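Local atomic coordinates of D-alanyl-lipoteichoic acid synthetase (Streptococcus pneumoniae, PDB entry 3BMA), a protein that probably takes part in adding D-alanine to lipoteichoic acid at the cell membrane, a step in building the cell wall of this bacterium. Residues M242-E245 and N246-N250; A307-R310 and E311-Q315. The protein carries 1 engineered substitution. All coordinates share one frame; numbering follows the deposited sequence.

Contact 1: residues M242-E245 and N246-N250; sequences MGME and NYFYN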
ATOM      1  N   MET C 242      48.129  31.571  29.074  1.00 78.06           N
ATOM      2  CA  MET C 242      47.867  30.127  29.101  1.00 73.53           C
ATOM      3  C   MET C 242      47.695  29.537  27.690  1.00 70.34           C
ATOM      4  O   MET C 242      47.281  28.386  27.528  1.00 68.94           O
ATOM      5  CB  MET C 242      46.709  29.773  30.051  1.00 70.39           C
ATOM      6  CG  MET C 242      45.338  30.301  29.662  1.00 69.23           C
ATOM      7  SD  MET C 242      44.258  30.554  31.093  1.00 75.66           S
ATOM      8  CE  MET C 242      44.343  28.975  31.928  1.00 65.14           C
ATOM      9  N   GLY C 243      48.019  30.347  26.683  1.00 67.47           N
ATOM     10  CA  GLY C 243      48.199  29.877  25.308  1.00 65.74           C
ATOM     11  C   GLY C 243      46.982  29.811  24.405  1.00 64.36           C
ATOM     12  O   GLY C 243      47.055  29.241  23.315  1.00 68.07           O
ATOM     13  N   MET C 244      45.869  30.396  24.841  1.00 60.27           N
ATOM     14  CA  MET C 244      44.622  30.348  24.075  1.00 55.20           C
ATOM     15  C   MET C 244      44.501  31.504  23.093  1.00 57.15           C
ATOM     16  O   MET C 244      45.167  32.526  23.251  1.00 60.18           O
ATOM     17  CB  MET C 244      43.419  30.352  25.010  1.00 49.39           C
ATOM     18  CG  MET C 244      43.332  29.144  25.902  1.00 50.98           C
ATOM     19  SD  MET C 244      42.010  29.364  27.086  1.00 55.42           S
ATOM     20  CE  MET C 244      42.450  28.142  28.304  1.00 51.98           C
ATOM     21  N   GLU C 245      43.637  31.330  22.093  1.00 60.15           N
ATOM     22  CA  GLU C 245      43.362  32.353  21.083  1.00 62.18           C
ATOM     23  C   GLU C 245      42.724  33.590  21.716  1.00 62.43           C
ATOM     24  O   GLU C 245      41.977  33.473  22.689  1.00 61.56           O
ATOM     25  CB  GLU C 245      42.442  31.791  19.995  1.00 62.90           C
ATOM     26  CG  GLU C 245      42.503  32.543  18.670  1.00 74.08           C
ATOM     27  CD  GLU C 245      41.143  32.711  18.009  1.00 85.21           C
ATOM     28  OE1 GLU C 245      40.240  31.873  18.238  1.00 89.00           O
ATOM     29  OE2 GLU C 245      40.980  33.691  17.252  1.00 90.06           O
ATOM     30  N   ASN C 246      43.034  34.762  21.160  1.00 65.33           N
ATOM     31  CA  ASN C 246      42.538  36.050  21.657  1.00 67.02           C
ATOM     32  C   ASN C 246      41.016  36.159  21.682  1.00 67.63           C
ATOM     33  O   ASN C 246      40.436  36.635  22.662  1.00 66.58           O
ATOM     34  CB  ASN C 246      43.119  37.203  20.830  1.00 66.92           C
ATOM     35  CG  ASN C 246      44.606  37.411  21.068  1.00 65.89           C
ATOM     36  OD1 ASN C 246      45.166  36.947  22.064  1.00 57.60           O
ATOM     37  ND2 ASN C 246      45.253  38.118  20.148  1.00 65.30           N
ATOM     38  N   TYR C 247      40.388  35.699  20.601  1.00 70.43           N
ATOM     39  CA  TYR C 247      38.942  35.769  20.422  1.00 73.47           C
ATOM     40  C   TYR C 247      38.208  34.844  21.395  1.00 69.88           C
ATOM     41  O   TYR C 247      37.186  35.228  21.964  1.00 69.93           O
ATOM     42  CB  TYR C 247      38.589  35.401  18.981  1.00 80.92           C
ATOM     43  CG  TYR C 247      37.726  36.412  18.260  1.00 87.47           C
ATOM     44  CD1 TYR C 247      38.300  37.517  17.623  1.00 89.91           C
ATOM     45  CD2 TYR C 247      36.343  36.257  18.193  1.00 92.37           C
ATOM     46  CE1 TYR C 247      37.513  38.450  16.948  1.00 92.90           C
ATOM     47  CE2 TYR C 247      35.544  37.184  17.522  1.00 95.02           C
ATOM     48  CZ  TYR C 247      36.135  38.277  16.902  1.00 92.65           C
ATOM     49  OH  TYR C 247      35.349  39.194  16.237  1.00 87.16           O
ATOM     50  N   PHE C 248      38.742  33.638  21.588  1.00 67.29           N
ATOM     51  CA  PHE C 248      38.143  32.642  22.482  1.00 66.11           C
ATOM     52  C   PHE C 248      38.273  33.007  23.962  1.00 68.55           C
ATOM     53  O   PHE C 248      37.333  32.805  24.738  1.00 67.77           O
ATOM     54  CB  PHE C 248      38.737  31.248  22.234  1.00 60.70           C
ATOM     55  CG  PHE C 248      38.140  30.171  23.104  1.00 56.19           C
ATOM     56  CD1 PHE C 248      36.959  29.538  22.731  1.00 58.03           C
ATOM     57  CD2 PHE C 248      38.752  29.794  24.302  1.00 53.11           C
ATOM     58  CE1 PHE C 248      36.399  28.548  23.532  1.00 58.79           C
ATOM     59  CE2 PHE C 248      38.197  28.803  25.108  1.00 50.96           C
ATOM     60  CZ  PHE C 248      37.020  28.181  24.723  1.00 56.62           C
ATOM     61  N   TYR C 249      39.446  33.512  24.346  1.00 72.00           N
ATOM     62  CA  TYR C 249      39.737  33.866  25.736  1.00 70.12           C
ATOM     63  C   TYR C 249      38.804  34.954  26.264  1.00 68.91           C
ATOM     64  O   TYR C 249      38.335  34.863  27.395  1.00 71.49           O
ATOM     65  CB  TYR C 249      41.204  34.286  25.896  1.00 71.23           C
ATOM     66  CG  TYR C 249      41.585  34.701  27.302  1.00 73.78           C
ATOM     67  CD1 TYR C 249      41.768  36.047  27.626  1.00 78.78           C
ATOM     68  CD2 TYR C 249      41.766  33.750  28.309  1.00 72.83           C
ATOM     69  CE1 TYR C 249      42.117  36.437  28.916  1.00 78.85           C
ATOM     70  CE2 TYR C 249      42.114  34.132  29.605  1.00 73.07           C
ATOM     71  CZ  TYR C 249      42.289  35.475  29.899  1.00 73.72           C
ATOM     72  OH  TYR C 249      42.637  35.863  31.172  1.00 72.77           O
ATOM     73  N   ASN C 250      38.536  35.962  25.434  1.00 66.35           N
ATOM     74  CA  ASN C 250      37.644  37.066  25.791  1.00 67.75           C
ATOM     75  C   ASN C 250      36.189  36.652  26.002  1.00 69.50           C
ATOM     76  O   ASN C 250      35.508  37.189  26.877  1.00 68.90           O
ATOM     77  CB  ASN C 250      37.702  38.171  24.731  1.00 68.77           C
ATOM     78  CG  ASN C 250      39.035  38.901  24.711  1.00 70.20           C
ATOM     79  OD1 ASN C 250      39.666  39.108  25.751  1.00 65.38           O
ATOM     80  ND2 ASN C 250      39.463  39.306  23.521  1.00 68.91           N
TER
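Two methionines of the loop before the helix reach for two neighbouring rings of the helix itself: Met244 for Phe248 and Met242 for Tyr249. Met244 SD lies at the edge of the Phe248 ring, 5.5 Å from its centroid and 83° off the ring normal, a Met-aromatic contact; its closest ring atom is Phe248 CD2, 4.3 Å from Met244 SD. The reach of Met242 is looser, its SD coming 4.4 Å from Tyr249 CE2. Both rings leave the helix with CG anti to the backbone N (chi1 -179° in Phe248), and both side chains start out toward residues 242-245.

Glu245 is the N-cap, and its carbonyl starts the helical bonding: Tyr249 N donates to Glu245 O over 3.0 Å, with an angle of 159° at the hydrogen. The side chain of Glu245 curls forward, bent at its second torsion, and lies alongside Tyr247, pointing the same way. Its OE2 packs 3.4 Å from Tyr247 CB. The carboxylate and ring planes are close to parallel, but the carboxylate meets CB and is not stacked on the ring.

Around the loop, Asn240 grips the backbone at both Met242 N and Met244 O through its side chain, while Asn300 ND2 takes Met242 O. Met242 and Met244 pack on Lys302 and Trp303 in the first turn of helix 301-307, and this surface loop links the end of helix 222-235 to the start of helix 246-253.

Contact 2: residues A307-R310 and E311-Q315; sequences AGLR and EDMYQ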
ATOM      1  N   ALA C 307      41.873  24.673  36.157  1.00 56.51           N
ATOM      2  CA  ALA C 307      40.518  24.176  36.396  1.00 51.42           C
ATOM      3  C   ALA C 307      40.468  22.936  37.287  1.00 52.17           C
ATOM      4  O   ALA C 307      39.402  22.575  37.780  1.00 59.22           O
ATOM      5  CB  ALA C 307      39.805  23.915  35.078  1.00 53.04           C
ATOM      6  N   GLY C 308      41.610  22.281  37.482  1.00 48.76           N
ATOM      7  CA  GLY C 308      41.685  21.112  38.364  1.00 39.99           C
ATOM      8  C   GLY C 308      41.288  19.805  37.708  1.00 39.60           C
ATOM      9  O   GLY C 308      40.947  18.836  38.392  1.00 47.98           O
ATOM     10  N   LEU C 309      41.335  19.779  36.379  1.00 43.96           N
ATOM     11  CA  LEU C 309      41.040  18.581  35.596  1.00 45.31           C
ATOM     12  C   LEU C 309      42.214  17.608  35.722  1.00 45.12           C
ATOM     13  O   LEU C 309      43.332  17.915  35.307  1.00 43.67           O
ATOM     14  CB  LEU C 309      40.790  18.973  34.132  1.00 45.65           C
ATOM     15  CG  LEU C 309      40.010  18.136  33.102  1.00 47.93           C
ATOM     16  CD1 LEU C 309      40.847  17.038  32.454  1.00 52.08           C
ATOM     17  CD2 LEU C 309      38.733  17.572  33.686  1.00 47.07           C
ATOM     18  N   ARG C 310      41.943  16.441  36.306  1.00 46.98           N
ATOM     19  CA  ARG C 310      42.973  15.453  36.642  1.00 48.58           C
ATOM     20  C   ARG C 310      43.604  14.763  35.421  1.00 52.11           C
ATOM     21  O   ARG C 310      42.898  14.211  34.571  1.00 48.57           O
ATOM     22  CB  ARG C 310      42.405  14.406  37.610  1.00 40.21           C
ATOM     23  CG  ARG C 310      42.000  14.970  38.972  1.00 44.01           C
ATOM     24  CD  ARG C 310      41.144  13.984  39.767  1.00 52.23           C
ATOM     25  NE  ARG C 310      39.776  13.884  39.252  1.00 55.20           N
ATOM     26  CZ  ARG C 310      38.886  12.965  39.627  1.00 58.50           C
ATOM     27  NH1 ARG C 310      39.200  12.041  40.527  1.00 61.91           N
ATOM     28  NH2 ARG C 310      37.672  12.966  39.095  1.00 50.49           N
ATOM     29  N   GLU C 311      44.937  14.805  35.354  1.00 54.90           N
ATOM     30  CA  GLU C 311      45.704  14.145  34.293  1.00 56.58           C
ATOM     31  C   GLU C 311      45.665  12.627  34.427  1.00 53.44           C
ATOM     32  O   GLU C 311      45.695  11.915  33.425  1.00 53.40           O
ATOM     33  CB  GLU C 311      47.161  14.614  34.299  1.00 57.37           C
ATOM     34  CG  GLU C 311      47.372  16.039  33.810  1.00 67.73           C
ATOM     35  CD  GLU C 311      48.839  16.454  33.793  1.00 67.86           C
ATOM     36  OE1 GLU C 311      49.693  15.632  33.392  1.00 70.19           O
ATOM     37  OE2 GLU C 311      49.134  17.609  34.174  1.00 73.94           O
ATOM     38  N   ASP C 312      45.606  12.151  35.671  1.00 56.25           N
ATOM     39  CA  ASP C 312      45.491  10.724  35.977  1.00 57.03           C
ATOM     40  C   ASP C 312      44.166  10.131  35.494  1.00 55.30           C
ATOM     41  O   ASP C 312      44.130   8.991  35.034  1.00 55.45           O
ATOM     42  CB  ASP C 312      45.677  10.467  37.480  1.00 56.18           C
ATOM     43  CG  ASP C 312      44.852  11.410  38.345  1.00 66.76           C
ATOM     44  OD1 ASP C 312      43.813  10.972  38.890  1.00 61.80           O
ATOM     45  OD2 ASP C 312      45.242  12.592  38.472  1.00 72.32           O
ATOM     46  N   MET C 313      43.092  10.914  35.609  1.00 53.01           N
ATOM     47  CA  MET C 313      41.773  10.537  35.097  1.00 47.43           C
ATOM     48  C   MET C 313      41.783  10.579  33.574  1.00 46.30           C
ATOM     49  O   MET C 313      41.329   9.637  32.928  1.00 44.84           O
ATOM     50  CB  MET C 313      40.685  11.470  35.657  1.00 46.84           C
ATOM     51  CG  MET C 313      39.254  11.278  35.087  1.00 43.48           C
ATOM     52  SD  MET C 313      38.874  12.114  33.514  1.00 30.03           S
ATOM     53  CE  MET C 313      39.322  13.807  33.878  1.00 27.06           C
ATOM     54  N   TYR C 314      42.308  11.672  33.020  1.00 41.50           N
ATOM     55  CA  TYR C 314      42.301  11.915  31.574  1.00 42.28           C
ATOM     56  C   TYR C 314      43.008  10.837  30.748  1.00 45.37           C
ATOM     57  O   TYR C 314      42.560  10.504  29.653  1.00 44.44           O
ATOM     58  CB  TYR C 314      42.881  13.296  31.250  1.00 40.25           C
ATOM     59  CG  TYR C 314      42.525  13.791  29.863  1.00 43.19           C
ATOM     60  CD1 TYR C 314      43.437  13.699  28.811  1.00 41.49           C
ATOM     61  CD2 TYR C 314      41.270  14.340  29.598  1.00 42.54           C
ATOM     62  CE1 TYR C 314      43.112  14.145  27.535  1.00 39.88           C
ATOM     63  CE2 TYR C 314      40.935  14.789  28.322  1.00 47.94           C
ATOM     64  CZ  TYR C 314      41.864  14.693  27.296  1.00 45.88           C
ATOM     65  OH  TYR C 314      41.547  15.131  26.030  1.00 45.84           O
ATOM     66  N   GLN C 315      44.109  10.298  31.269  1.00 45.20           N
ATOM     67  CA  GLN C 315      44.819   9.220  30.584  1.00 42.95           C
ATOM     68  C   GLN C 315      44.165   7.865  30.843  1.00 40.17           C
ATOM     69  O   GLN C 315      44.318   6.941  30.048  1.00 39.82           O
ATOM     70  CB  GLN C 315      46.302   9.194  30.966  1.00 48.74           C
ATOM     71  CG  GLN C 315      47.074  10.482  30.642  1.00 56.91           C
ATOM     72  CD  GLN C 315      47.066  10.859  29.159  1.00 61.18           C
ATOM     73  OE1 GLN C 315      47.126   9.997  28.277  1.00 58.62           O
ATOM     74  NE2 GLN C 315      47.009  12.162  28.886  1.00 55.24           N
TER
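Leu309 meets two side chains of the helix's first turn, Met313 and Tyr314, and crosses both at a slant. Its two methyls share the S-methyl of Met313: CD1 and CD2 of Leu309 each come 3.8 Å from Met313 CE. On the tyrosine side, Leu309 CD1 lies 4.0 Å from Tyr314 CD2, approaching the ring obliquely. The methionine gets there by folding, turned at chi2 (-84°) and again at chi3, which brings its methyl back over the start of the helix, where Met313 CE also lies 3.7 Å from Arg310 O.

Arg310 and Asp312 are set across each other, with guanidinium and carboxylate planes 75° apart. What touches is the aliphatic base of the arginine: Asp312 OD2 is 3.5 Å from Arg310 CB. The opposite charges stay separated, Arg310 NE and Asp312 OD1 being 5.0 Å apart, so any attraction is probably a general electrostatic one. The arginine spends its polar end elsewhere, NH2 bonding to the carbonyl O of Phe267. Met313 CB lies over one face of the guanidinium and packs against Arg310 CB.

The backbone ties the two sides together where Tyr314 N donates to Arg310 O at 3.0 Å, the donor tilted 26° from the carbonyl plane. Tyr314 carries its ring to Pro108, and its hydroxyl is hydrogen-bonded to Pro297 O, just beyond strand 291-296.

The chain leaves helical angles at Gly308, with positive phi, and Arg310 is the N-cap of helix 311-326. The Leu309 to Tyr314 pair, N' with N4 across that cap, fits a hydrophobic staple, here with Met313 beside it, within a fold whose parallel sheet and flanking helices agree with its SGNH-hydrolase clan.

In the fold
Helix 301-307 joins the two contacts: the methionines of 242-245 pack on its first turn, and the linker 307-310 leaves from its far end. Both contacts mark the start of a helix, each with a charged N-cap residue whose carbonyl accepts the NH four residues on. Contact 1 is a surface contact, with sulfur set against aromatic rings and asparagines holding the loop. Contact 2 is partly buried: the buried Leu309, Met313 and Tyr314 pack together, while Glu311 and Asp312 are exposed. The centres of contact 1 and contact 2 are about 21 Å apart. The nearest atoms of contact 1 and contact 2 are about 7 Å apart, without touching.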